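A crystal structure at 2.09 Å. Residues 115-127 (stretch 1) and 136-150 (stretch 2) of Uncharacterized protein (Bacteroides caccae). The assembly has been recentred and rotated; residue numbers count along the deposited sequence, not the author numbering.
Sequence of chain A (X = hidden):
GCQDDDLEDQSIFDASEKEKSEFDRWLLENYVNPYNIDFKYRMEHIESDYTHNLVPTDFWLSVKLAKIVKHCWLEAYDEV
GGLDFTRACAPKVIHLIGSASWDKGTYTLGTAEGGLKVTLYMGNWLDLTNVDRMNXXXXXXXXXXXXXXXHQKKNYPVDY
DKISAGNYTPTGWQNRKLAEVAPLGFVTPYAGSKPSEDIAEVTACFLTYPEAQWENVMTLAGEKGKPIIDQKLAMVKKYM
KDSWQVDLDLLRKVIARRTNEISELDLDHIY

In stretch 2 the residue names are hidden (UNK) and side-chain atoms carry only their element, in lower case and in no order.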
# COMPACT_ATOMS: atom_id res chain seq x y z
N GLY A 115 7.40 13.50 7.22
CA GLY A 115 7.36 12.28 6.41
C GLY A 115 6.08 12.22 5.60
O GLY A 115 5.53 13.25 5.24
N LEU A 116 5.57 11.00 5.41
CA LEU A 116 4.49 10.73 4.49
C LEU A 116 3.10 10.85 5.11
O LEU A 116 2.85 10.35 6.23
CB LEU A 116 4.64 9.32 3.92
CG LEU A 116 3.62 8.80 2.93
CD1 LEU A 116 3.69 9.55 1.63
CD2 LEU A 116 3.90 7.38 2.71
N LYS A 117 2.20 11.53 4.37
CA LYS A 117 0.79 11.48 4.63
C LYS A 117 0.06 10.68 3.53
O LYS A 117 0.31 10.87 2.36
CB LYS A 117 0.26 12.88 4.69
CG LYS A 117 -1.25 12.93 4.91
CD LYS A 117 -1.73 14.34 5.14
CE LYS A 117 -2.07 15.01 3.83
NZ LYS A 117 -1.94 16.52 3.91
N VAL A 118 -0.78 9.73 3.93
CA VAL A 118 -1.63 8.93 3.02
C VAL A 118 -3.09 9.25 3.34
O VAL A 118 -3.51 9.18 4.49
CB VAL A 118 -1.41 7.42 3.18
CG1 VAL A 118 -2.22 6.60 2.16
CG2 VAL A 118 0.02 7.02 2.95
N THR A 119 -3.86 9.59 2.33
CA THR A 119 -5.25 9.82 2.48
C THR A 119 -5.98 8.75 1.72
O THR A 119 -5.66 8.50 0.57
CB THR A 119 -5.64 11.17 1.89
OG1 THR A 119 -4.97 12.19 2.63
CG2 THR A 119 -7.14 11.39 1.98
N LEU A 120 -6.94 8.10 2.35
CA LEU A 120 -7.72 7.11 1.71
C LEU A 120 -9.16 7.61 1.60
O LEU A 120 -9.76 8.02 2.60
CB LEU A 120 -7.71 5.84 2.51
CG LEU A 120 -6.36 5.27 2.94
CD1 LEU A 120 -6.58 4.05 3.76
CD2 LEU A 120 -5.57 4.94 1.69
N TYR A 121 -9.71 7.52 0.40
CA TYR A 121 -11.07 7.87 0.11
C TYR A 121 -11.88 6.58 0.18
O TYR A 121 -11.54 5.55 -0.46
CB TYR A 121 -11.17 8.56 -1.27
CG TYR A 121 -10.54 9.92 -1.24
CD1 TYR A 121 -9.20 10.11 -1.51
CD2 TYR A 121 -11.30 11.04 -0.94
CE1 TYR A 121 -8.64 11.40 -1.44
CE2 TYR A 121 -10.77 12.30 -0.90
CZ TYR A 121 -9.44 12.48 -1.12
OH TYR A 121 -8.97 13.79 -1.06
N MSE A 122 -12.97 6.64 0.95
CA MSE A 122 -13.78 5.47 1.21
C MSE A 122 -15.27 5.76 1.30
O MSE A 122 -15.66 6.88 1.48
CB MSE A 122 -13.35 4.75 2.52
CG MSE A 122 -12.77 5.62 3.60
SE MSE A 122 -13.98 6.86 4.53
CE MSE A 122 -14.80 5.65 5.82
N GLY A 123 -16.06 4.70 1.21
CA GLY A 123 -17.52 4.77 1.33
C GLY A 123 -18.07 3.37 1.19
O GLY A 123 -17.32 2.43 0.94
N ASN A 124 -19.34 3.18 1.40
CA ASN A 124 -19.80 1.79 1.48
C ASN A 124 -20.01 1.17 0.08
O ASN A 124 -20.53 0.08 -0.01
CB ASN A 124 -21.01 1.64 2.43
CG ASN A 124 -22.20 2.38 1.95
OD1 ASN A 124 -22.19 2.96 0.85
ND2 ASN A 124 -23.27 2.34 2.73
N TRP A 125 -19.57 1.87 -0.99
CA TRP A 125 -19.31 1.22 -2.28
C TRP A 125 -18.17 0.16 -2.17
O TRP A 125 -17.95 -0.60 -3.09
CB TRP A 125 -18.93 2.21 -3.38
CG TRP A 125 -17.93 3.25 -2.95
CD1 TRP A 125 -18.22 4.51 -2.44
CD2 TRP A 125 -16.49 3.15 -2.93
NE1 TRP A 125 -17.06 5.17 -2.14
CE2 TRP A 125 -15.99 4.38 -2.45
CE3 TRP A 125 -15.58 2.15 -3.27
CZ2 TRP A 125 -14.64 4.61 -2.27
CZ3 TRP A 125 -14.23 2.40 -3.12
CH2 TRP A 125 -13.77 3.62 -2.62
N LEU A 126 -17.41 0.19 -1.07
CA LEU A 126 -16.31 -0.74 -0.85
C LEU A 126 -16.81 -2.16 -0.54
O LEU A 126 -17.67 -2.32 0.27
CB LEU A 126 -15.49 -0.31 0.37
CG LEU A 126 -14.29 0.61 0.24
CD1 LEU A 126 -13.83 1.06 1.66
CD2 LEU A 126 -13.19 -0.15 -0.51
N ASP A 127 -16.21 -3.18 -1.14
CA ASP A 127 -16.40 -4.54 -0.70
C ASP A 127 -15.12 -4.97 0.07
O ASP A 127 -14.11 -5.35 -0.53
CB ASP A 127 -16.64 -5.46 -1.89
CG ASP A 127 -16.82 -6.92 -1.48
OD1 ASP A 127 -16.74 -7.25 -0.27
OD2 ASP A 127 -17.01 -7.75 -2.39
N UNK A 136 -6.22 -3.02 -5.22
CA UNK A 136 -6.26 -2.03 -6.30
C UNK A 136 -6.44 -0.60 -5.71
O UNK A 136 -5.76 0.29 -6.11
o UNK A 136 -9.58 -2.56 -9.04
o UNK A 136 -9.13 -0.68 -10.02
c UNK A 136 -8.82 -1.57 -9.22
c UNK A 136 -7.35 -2.37 -7.29
c UNK A 136 -7.47 -1.42 -8.45
N UNK A 137 -7.34 -0.40 -4.76
CA UNK A 137 -7.67 0.90 -4.31
C UNK A 137 -6.63 1.49 -3.35
O UNK A 137 -6.46 2.69 -3.32
o UNK A 137 -13.62 -0.70 -6.51
c UNK A 137 -12.43 -0.63 -4.43
c UNK A 137 -10.34 0.74 -5.67
c UNK A 137 -11.28 -0.23 -3.70
c UNK A 137 -9.01 0.87 -3.53
c UNK A 137 -10.23 0.46 -4.32
c UNK A 137 -11.48 0.35 -6.41
c UNK A 137 -12.52 -0.31 -5.77
N UNK A 138 -6.00 0.63 -2.54
CA UNK A 138 -5.28 1.05 -1.38
C UNK A 138 -3.95 0.38 -1.16
O UNK A 138 -2.98 1.10 -1.03
c UNK A 138 -8.51 0.67 0.36
c UNK A 138 -8.97 3.33 -0.32
o UNK A 138 -11.32 3.05 0.24
c UNK A 138 -10.03 2.55 0.11
c UNK A 138 -9.79 1.21 0.47
c UNK A 138 -6.07 0.84 -0.10
c UNK A 138 -7.45 1.43 -0.05
c UNK A 138 -7.68 2.77 -0.39
N UNK A 139 -3.88 -0.96 -1.07
CA UNK A 139 -2.66 -1.54 -0.51
C UNK A 139 -1.49 -1.52 -1.48
O UNK A 139 -0.37 -1.35 -1.06
c UNK A 139 -4.12 -2.44 3.50
c UNK A 139 -2.86 -2.97 -0.00
c UNK A 139 -4.82 -3.81 1.24
c UNK A 139 -5.27 -3.19 3.47
c UNK A 139 -3.31 -2.41 2.37
c UNK A 139 -5.60 -3.89 2.35
c UNK A 139 -3.69 -3.05 1.22
N UNK A 140 -1.76 -1.72 -2.77
CA UNK A 140 -0.67 -1.67 -3.76
C UNK A 140 0.13 -0.35 -3.65
O UNK A 140 1.37 -0.33 -3.53
c UNK A 140 0.82 -2.24 -6.52
c UNK A 140 1.87 -1.62 -7.47
n UNK A 140 1.29 -0.94 -8.65
c UNK A 140 -1.20 -1.91 -5.18
c UNK A 140 -0.36 -1.35 -6.32
N UNK A 141 -0.57 0.76 -3.77
CA UNK A 141 0.11 2.07 -3.66
C UNK A 141 0.79 2.27 -2.30
O UNK A 141 1.89 2.84 -2.22
c UNK A 141 -1.35 3.15 -5.36
c UNK A 141 -0.87 3.23 -3.90
c UNK A 141 -0.21 4.50 -3.69
N UNK A 142 0.17 1.81 -1.24
CA UNK A 142 0.79 1.91 0.06
C UNK A 142 2.14 1.19 0.15
O UNK A 142 3.12 1.79 0.53
se UNK A 142 -2.78 1.68 2.45
c UNK A 142 -0.16 1.44 1.18
c UNK A 142 -2.08 2.25 4.18
c UNK A 142 -1.32 2.44 1.39
N UNK A 143 2.16 -0.11 -0.20
CA UNK A 143 3.42 -0.85 -0.20
C UNK A 143 4.44 -0.21 -1.10
O UNK A 143 5.64 -0.24 -0.84
n UNK A 143 0.88 -4.15 1.55
c UNK A 143 2.43 -3.09 0.41
c UNK A 143 1.91 -3.96 2.37
n UNK A 143 2.84 -3.30 1.72
c UNK A 143 3.25 -2.33 -0.57
c UNK A 143 1.19 -3.63 0.31
N UNK A 144 3.99 0.40 -2.18
CA UNK A 144 4.92 1.07 -3.08
C UNK A 144 5.61 2.22 -2.30
O UNK A 144 6.81 2.34 -2.31
c UNK A 144 5.67 3.68 -4.91
c UNK A 144 6.04 3.25 -7.02
n UNK A 144 6.25 4.14 -6.06
n UNK A 144 5.30 2.27 -6.53
c UNK A 144 5.05 2.50 -5.19
c UNK A 144 4.22 1.59 -4.34
N UNK A 145 4.84 3.05 -1.64
CA UNK A 145 5.37 4.22 -0.89
C UNK A 145 6.21 3.81 0.30
O UNK A 145 7.23 4.46 0.57
c UNK A 145 3.48 5.74 -1.60
o UNK A 145 4.29 6.84 -3.56
o UNK A 145 5.04 7.57 -1.61
c UNK A 145 4.24 5.08 -0.43
c UNK A 145 4.32 6.80 -2.31
N UNK A 146 5.82 2.73 0.98
CA UNK A 146 6.64 2.24 2.08
C UNK A 146 8.00 1.77 1.57
O UNK A 146 9.02 2.10 2.15
c UNK A 146 2.36 0.98 4.06
c UNK A 146 5.95 1.20 2.92
c UNK A 146 4.22 2.93 3.52
c UNK A 146 3.63 0.64 3.63
c UNK A 146 4.58 1.60 3.37
c UNK A 146 2.01 2.29 4.19
c UNK A 146 2.92 3.27 3.92
N UNK A 147 8.01 1.09 0.43
CA UNK A 147 9.22 0.66 -0.14
C UNK A 147 10.11 1.82 -0.49
O UNK A 147 11.32 1.78 -0.25
c UNK A 147 8.96 -0.22 -1.38
N UNK A 148 9.54 2.86 -1.06
CA UNK A 148 10.29 4.03 -1.35
C UNK A 148 11.00 4.69 -0.12
O UNK A 148 12.14 5.11 -0.19
c UNK A 148 10.05 7.48 -2.02
c UNK A 148 10.08 6.20 -2.48
c UNK A 148 9.37 4.99 -2.03
c UNK A 148 11.53 7.37 -3.64
n UNK A 148 10.95 8.19 -2.77
n UNK A 148 11.02 6.16 -3.48
N UNK A 149 10.33 4.72 1.04
CA UNK A 149 10.93 5.20 2.30
C UNK A 149 12.08 4.28 2.70
O UNK A 149 13.13 4.76 3.15
c UNK A 149 8.87 6.41 3.13
c UNK A 149 7.60 6.37 4.07
c UNK A 149 10.52 5.54 4.79
c UNK A 149 9.87 5.28 3.43
N UNK A 150 11.90 2.97 2.53
CA UNK A 150 13.01 2.08 2.82
C UNK A 150 14.23 2.46 1.96
O UNK A 150 15.40 2.54 2.46
c UNK A 150 12.04 -0.02 4.95
c UNK A 150 11.56 0.01 3.46
c UNK A 150 11.16 -1.37 2.98
c UNK A 150 12.65 0.61 2.58

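Stretch 2 is helical throughout and runs nearly antiparallel to strand 115-122, at 168° between their directions, with the axes 9.5 Å apart at closest approach. Position 136 carries three carbons, the third bearing two oxygens, and reaches nothing on stretch 1: Glu136. Position 137 has one carbon followed by a six-carbon ring bearing an oxygen. The ring offers a face to the edge of Trp125 and also meets Leu126. It is Tyr137, whose CE2 lies 3.8 Å from Trp125 CZ3 and whose CD2 lies 3.7 Å from Leu126 CD2. Position 138 repeats this pattern, one carbon and a six-carbon ring with an oxygen, but its oxygen ends against the backbone of Tyr121 while the ring packs beside Leu120 and Leu126; this is Tyr138.

At 139 one carbon leads to a six-carbon ring without a heteroatom, so the residue is Phe139; its CB points away from the strand and it makes no contact. Four carbons in a row ending in nitrogen, again out of reach, make position 140 Lys140. Position 141 has one carbon carrying two more, and this short fork, also free of stretch 1, is Val141. The unbranched chain at 142, two carbons, a selenium and a last carbon, lies near Val118 and Leu120 and can only be selenomethionine, Met142.

Positions 143 and 144 each show one carbon and a five-membered ring of three carbons and two nitrogens. They are His143 and His144, both out of reach of stretch 1, and each is hydrogen-bonded through ND1 elsewhere in the structure. At 145, three carbons with two oxygens on the third identify Glu145; its CB sits 3.9 Å from Leu116 CD2, so the aliphatic base of an acidic side chain meets the leucine. Position 146 has one carbon and a plain six-carbon ring, its edge near Leu116, and is Phe146. A single carbon at 147 gives Ala147, and one carbon and a five-membered ring of three carbons and two nitrogens at 148 give His148; neither touches stretch 1. Four carbons forked at the first, with one arm two carbons long, approach Leu116 from position 149: Ile149. At 150 the four carbons fork at the second, giving Leu150, which is out of reach.

The contact follows the strand's alternation. Leu116, Val118 and Leu120 point toward the helix, while Lys117 and Thr119 do not reach it. Leu116 CD2 lies 4.1 Å from Ile149 CD1 and 4.4 Å from Phe146 CE1; further along, Val118 CG1 is 4.3 Å from Met142 CG, and Leu120 CD2 is 3.7 Å from Tyr138 CD1. Beyond the strand, the type I turn from Gly123 to Leu126 brings Trp125 and Leu126 against the two tyrosines. Amid this apolar packing, Tyr138 OH donates a 2.6 Å hydrogen bond to Tyr121 O, the one hydrogen bond between the stretches. Because its acceptor is a backbone carbonyl, it ties the helix directly to the main chain of the strand.

Stretch 2 136-150: EYYFKVMHHEFAHIL
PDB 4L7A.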